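Local coordinates for protein tapirin (Caldicellulosiruptor kristjanssonii, PDB 6N2B) that probably helps the cell adhere to plant biomass by binding cellulose through its calcium-containing beta-helical C-terminal domain, at residues A[310-315]-A[330-335]; A[326-331]-A[345-350]. All blocks are in the same frame, centred on the assembly; numbering follows the deposited sequence.

Overall arrangement
From the N terminus, the chain first runs through 310-315, which ends strand 307-311, turns a corner and begins strand 314-316. After strand 319-322 it reaches 326-331 on strand 327-330, then turns again into strand 333-336. Interaction 1 closes this first loop by laying 330-335 beside 310-315. The chain then passes through strand 338-341 and returns at 345-350, where interaction 2 closes the next loop against 326-331. The loops overlap over 326-335, and the contacts share Ile330 and Gly331. The loops therefore cross, and neither nests in the other. Interaction 1 ties the corner between two faces of the beta-helix, and interaction 2 ties one face. Ala311 N probably hydrogen-bonds Glu329 O where they meet.

Interaction 1: A[310-315]-A[330-335]; sequences KANEIY and IGSIGI
Tyr315 lies beside Ile335, and its tip reaches Ile333, which lies on the same side of the sheet. Its CB is 4.0 Å from Ile335 O. With CG anti to the carbonyl carbon (chi1 -49°), the ring starts beside the backbone N, and CD1 and CE1 come against Ile335. Ile335 CD1 lies at the ring edge, 3.8 Å from Tyr315 CE1. At the tip, Tyr315 OH lies 3.6 Å from Ile333 CG2 and donates a hydrogen bond of 2.6 Å to Glu313 OE1. It meets that oxygen from above the carboxylate plane, 38° out of it. This bond holds the hydroxyl and ties the Glu313 carboxylate to it. Tyr405 meets the same ring with its own, and Pro406 touches it too.

On the other face, Ile314 CG2 packs 4.0 Å from Ile330 CG1. The backbones run parallel. Gly331 N donates to Ala311 O, Ile314 N to Ile333 O, and Ile335 N to Ile314 O. At the corner the register slips by one residue, a beta bulge. There Asn312 O takes Ile333 N at 3.0 Å and, more weakly, Ser332 N. Beside this bond the side chains touch, Asn312 ND2 lying 3.4 Å from Ser332 CB. Each segment turns a corner here, from one sheet to the next. Such stacked corners, joined by parallel ladders, are typical of neighbouring coils in a parallel beta-helix.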
loop_
_atom_site.group_PDB
_atom_site.type_symbol
_atom_site.label_atom_id
_atom_site.label_comp_id
_atom_site.label_asym_id
_atom_site.label_seq_id
_atom_site.Cartn_x
_atom_site.Cartn_y
_atom_site.Cartn_z
ATOM N N LYS A 310 7.612 10.737 6.427
ATOM C CA LYS A 310 7.334 10.809 7.852
ATOM C C LYS A 310 6.786 9.477 8.348
ATOM O O LYS A 310 5.846 8.925 7.768
ATOM C CB LYS A 310 6.338 11.934 8.155
ATOM C CG LYS A 310 6.790 13.307 7.649
ATOM C CD LYS A 310 5.719 14.364 7.901
ATOM C CE LYS A 310 5.857 15.571 6.974
ATOM N NZ LYS A 310 6.594 16.716 7.586
ATOM N N ALA A 311 7.369 8.957 9.416
ATOM C CA ALA A 311 6.746 7.895 10.191
ATOM C C ALA A 311 6.699 8.327 11.652
ATOM O O ALA A 311 7.610 8.997 12.141
ATOM C CB ALA A 311 7.500 6.567 10.057
ATOM N N ASN A 312 5.630 7.958 12.347
ATOM C CA ASN A 312 5.588 8.232 13.774
ATOM C C ASN A 312 6.294 7.146 14.570
ATOM O O ASN A 312 6.965 7.440 15.564
ATOM C CB ASN A 312 4.148 8.379 14.242
ATOM C CG ASN A 312 4.038 9.319 15.407
ATOM O OD1 ASN A 312 4.376 10.504 15.295
ATOM N ND2 ASN A 312 3.584 8.800 16.548
ATOM N N GLU A 313 6.118 5.886 14.172
ATOM C CA GLU A 313 6.875 4.762 14.697
ATOM C C GLU A 313 7.479 4.052 13.506
ATOM O O GLU A 313 6.831 3.950 12.458
ATOM C CB GLU A 313 6.004 3.795 15.496
ATOM C CG GLU A 313 4.887 4.476 16.255
ATOM C CD GLU A 313 4.109 3.540 17.183
ATOM O OE1 GLU A 313 4.472 2.341 17.298
ATOM O OE2 GLU A 313 3.124 4.016 17.804
ATOM N N ILE A 314 8.724 3.591 13.651
ATOM C CA ILE A 314 9.408 2.830 12.604
ATOM C C ILE A 314 10.179 1.705 13.277
ATOM O O ILE A 314 10.962 1.948 14.197
ATOM C CB ILE A 314 10.337 3.716 11.738
ATOM C CG1 ILE A 314 11.311 2.878 10.902
ATOM C CG2 ILE A 314 11.120 4.690 12.580
ATOM C CD1 ILE A 314 10.654 2.067 9.809
ATOM N N TYR A 315 9.941 0.476 12.844
ATOM C CA TYR A 315 10.656 -0.684 13.355
ATOM C C TYR A 315 11.229 -1.448 12.180
ATOM O O TYR A 315 10.522 -1.689 11.198
ATOM C CB TYR A 315 9.741 -1.596 14.170
ATOM C CG TYR A 315 8.923 -0.864 15.204
ATOM C CD1 TYR A 315 9.473 -0.519 16.425
ATOM C CD2 TYR A 315 7.603 -0.510 14.956
ATOM C CE1 TYR A 315 8.721 0.159 17.388
ATOM C CE2 TYR A 315 6.846 0.152 15.909
ATOM C CZ TYR A 315 7.415 0.493 17.121
ATOM O OH TYR A 315 6.688 1.166 18.070
ATOM N N ILE A 330 11.235 11.028 12.073
ATOM C CA ILE A 330 10.654 10.097 13.028
ATOM C C ILE A 330 9.932 10.898 14.103
ATOM O O ILE A 330 10.560 11.662 14.846
ATOM C CB ILE A 330 11.722 9.189 13.642
ATOM C CG1 ILE A 330 12.467 8.442 12.536
ATOM C CG2 ILE A 330 11.082 8.218 14.630
ATOM C CD1 ILE A 330 13.678 7.716 13.029
ATOM N N GLY A 331 8.614 10.705 14.204
ATOM C CA GLY A 331 7.807 11.560 15.057
ATOM C C GLY A 331 7.771 11.148 16.510
ATOM O O GLY A 331 7.613 12.001 17.389
ATOM N N SER A 332 7.939 9.857 16.793
ATOM C CA SER A 332 7.813 9.399 18.169
ATOM C C SER A 332 8.828 8.322 18.570
ATOM O O SER A 332 9.444 8.439 19.637
ATOM C CB SER A 332 6.389 8.913 18.411
ATOM O OG SER A 332 6.218 8.517 19.754
ATOM N N ILE A 333 9.027 7.271 17.770
ATOM C CA ILE A 333 9.948 6.202 18.177
ATOM C C ILE A 333 10.502 5.472 16.958
ATOM O O ILE A 333 9.833 5.334 15.930
ATOM C CB ILE A 333 9.264 5.220 19.162
ATOM C CG1 ILE A 333 10.295 4.319 19.829
ATOM C CG2 ILE A 333 8.230 4.399 18.450
ATOM C CD1 ILE A 333 9.734 3.539 21.005
ATOM N N GLY A 334 11.737 5.006 17.080
ATOM C CA GLY A 334 12.358 4.174 16.074
ATOM C C GLY A 334 13.213 3.094 16.711
ATOM O O GLY A 334 13.936 3.355 17.681
ATOM N N ILE A 335 13.101 1.867 16.198
ATOM C CA ILE A 335 13.962 0.755 16.585
ATOM C C ILE A 335 14.369 0.015 15.324
ATOM O O ILE A 335 13.575 -0.743 14.761
ATOM C CB ILE A 335 13.269 -0.214 17.551
ATOM C CG1 ILE A 335 12.580 0.536 18.686
ATOM C CG2 ILE A 335 14.276 -1.222 18.058
ATOM C CD1 ILE A 335 11.776 -0.360 19.614
#

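Interaction 2: A[326-331]-A[345-350]; sequences GNFEIG and GRTTIK
Asn327 OD1 is gripped by two nitrogens of Arg346, NE and NH2, each 3.1 Å away. The guanidinium comes side-on, and its plane stands 76° from the amide plane. NH2 lies in the carbonyl plane, on a lone pair, whereas NE is tilted 32° from it. The Arg346 chain bends at chi3 (62°), which places NE for this grip. An alanine here would probably leave Asn327 OD1 without both donors and its amide freer to turn.

Farther along that face, Glu329 OE1 rests 3.4 Å from Lys350 CD. The lysine NZ is farther off, so the contact is with the aliphatic chain. On the inward face Phe328 and Thr347 lie side by side, Phe328 CD2 3.9 Å from Thr347 CG2. Ile330 CD1 likewise meets Ile349 CD1 at 3.8 Å. Val320, Val322, Met301 and Leu303 also touch Phe328.

Five backbone hydrogen bonds hold the parallel strands in register, from Arg346 N to Gly326 O through Lys350 N to Ile330 O. The chemistry thus divides by face: polar and charged groups line the partly exposed side, while mainly apolar groups stack inside the beta-helix, one coil upon the next.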
loop_
_atom_site.group_PDB
_atom_site.type_symbol
_atom_site.label_atom_id
_atom_site.label_comp_id
_atom_site.label_asym_id
_atom_site.label_seq_id
_atom_site.Cartn_x
_atom_site.Cartn_y
_atom_site.Cartn_z
ATOM N N GLY A 326 16.730 12.523 0.077
ATOM C CA GLY A 326 15.521 12.165 0.792
ATOM C C GLY A 326 15.473 12.761 2.187
ATOM O O GLY A 326 16.491 12.946 2.847
ATOM N N ASN A 327 14.252 13.054 2.635
ATOM C CA ASN A 327 13.976 13.624 3.948
ATOM C C ASN A 327 13.145 12.633 4.736
ATOM O O ASN A 327 12.040 12.280 4.312
ATOM C CB ASN A 327 13.200 14.930 3.840
ATOM C CG ASN A 327 14.087 16.116 3.688
ATOM O OD1 ASN A 327 14.274 16.882 4.631
ATOM N ND2 ASN A 327 14.646 16.289 2.491
ATOM N N PHE A 328 13.645 12.219 5.894
ATOM C CA PHE A 328 12.946 11.241 6.712
ATOM C C PHE A 328 12.846 11.754 8.139
ATOM O O PHE A 328 13.873 12.026 8.765
ATOM C CB PHE A 328 13.667 9.898 6.668
ATOM C CG PHE A 328 13.027 8.859 7.515
ATOM C CD1 PHE A 328 11.650 8.785 7.609
ATOM C CD2 PHE A 328 13.803 7.955 8.229
ATOM C CE1 PHE A 328 11.057 7.830 8.402
ATOM C CE2 PHE A 328 13.216 6.990 9.017
ATOM C CZ PHE A 328 11.846 6.917 9.102
ATOM N N GLU A 329 11.620 11.867 8.661
ATOM C CA GLU A 329 11.375 12.328 10.026
ATOM C C GLU A 329 10.723 11.234 10.862
ATOM O O GLU A 329 9.746 10.618 10.428
ATOM C CB GLU A 329 10.467 13.553 10.052
ATOM C CG GLU A 329 10.849 14.674 9.118
ATOM C CD GLU A 329 10.104 15.951 9.468
ATOM O OE1 GLU A 329 9.048 15.857 10.153
ATOM O OE2 GLU A 329 10.586 17.039 9.077
ATOM N N ILE A 330 11.235 11.028 12.073
ATOM C CA ILE A 330 10.654 10.097 13.028
ATOM C C ILE A 330 9.932 10.898 14.103
ATOM O O ILE A 330 10.560 11.662 14.846
ATOM C CB ILE A 330 11.722 9.189 13.642
ATOM C CG1 ILE A 330 12.467 8.442 12.536
ATOM C CG2 ILE A 330 11.082 8.218 14.630
ATOM C CD1 ILE A 330 13.678 7.716 13.029
ATOM N N GLY A 331 8.614 10.705 14.204
ATOM C CA GLY A 331 7.807 11.560 15.057
ATOM C C GLY A 331 7.771 11.148 16.510
ATOM O O GLY A 331 7.613 12.001 17.389
ATOM N N GLY A 345 21.082 12.919 1.947
ATOM C CA GLY A 345 19.884 12.651 2.708
ATOM C C GLY A 345 19.804 13.507 3.963
ATOM O O GLY A 345 20.694 14.298 4.290
ATOM N N ARG A 346 18.687 13.342 4.674
ATOM C CA ARG A 346 18.478 13.980 5.972
ATOM C C ARG A 346 17.482 13.170 6.787
ATOM O O ARG A 346 16.405 12.829 6.294
ATOM C CB ARG A 346 17.971 15.421 5.836
ATOM C CG ARG A 346 17.604 16.008 7.185
ATOM C CD ARG A 346 17.595 17.522 7.187
ATOM N NE ARG A 346 16.619 18.084 6.262
ATOM C CZ ARG A 346 16.164 19.334 6.326
ATOM N NH1 ARG A 346 16.599 20.162 7.275
ATOM N NH2 ARG A 346 15.271 19.755 5.432
ATOM N N THR A 347 17.840 12.871 8.029
ATOM C CA THR A 347 16.937 12.212 8.958
ATOM C C THR A 347 16.840 13.066 10.204
ATOM O O THR A 347 17.861 13.330 10.846
ATOM C CB THR A 347 17.415 10.814 9.319
ATOM O OG1 THR A 347 17.569 10.047 8.124
ATOM C CG2 THR A 347 16.407 10.142 10.219
ATOM N N THR A 348 15.621 13.487 10.539
ATOM C CA THR A 348 15.333 14.310 11.706
ATOM C C THR A 348 14.591 13.485 12.753
ATOM O O THR A 348 13.531 12.919 12.469
ATOM C CB THR A 348 14.504 15.535 11.315
ATOM O OG1 THR A 348 15.222 16.307 10.350
ATOM C CG2 THR A 348 14.219 16.407 12.535
ATOM N N ILE A 349 15.140 13.424 13.958
ATOM C CA ILE A 349 14.410 12.937 15.123
ATOM C C ILE A 349 13.666 14.135 15.695
ATOM O O ILE A 349 14.288 15.097 16.147
ATOM C CB ILE A 349 15.357 12.314 16.157
ATOM C CG1 ILE A 349 16.435 11.485 15.450
ATOM C CG2 ILE A 349 14.596 11.473 17.179
ATOM C CD1 ILE A 349 15.895 10.327 14.606
ATOM N N LYS A 350 12.340 14.104 15.643
ATOM C CA LYS A 350 11.560 15.250 16.083
ATOM C C LYS A 350 11.439 15.261 17.601
ATOM O O LYS A 350 11.660 14.249 18.273
ATOM C CB LYS A 350 10.166 15.242 15.455
ATOM C CG LYS A 350 10.158 15.377 13.946
ATOM C CD LYS A 350 9.234 16.510 13.505
ATOM C CE LYS A 350 9.887 17.873 13.627
ATOM N NZ LYS A 350 8.916 19.015 13.665
#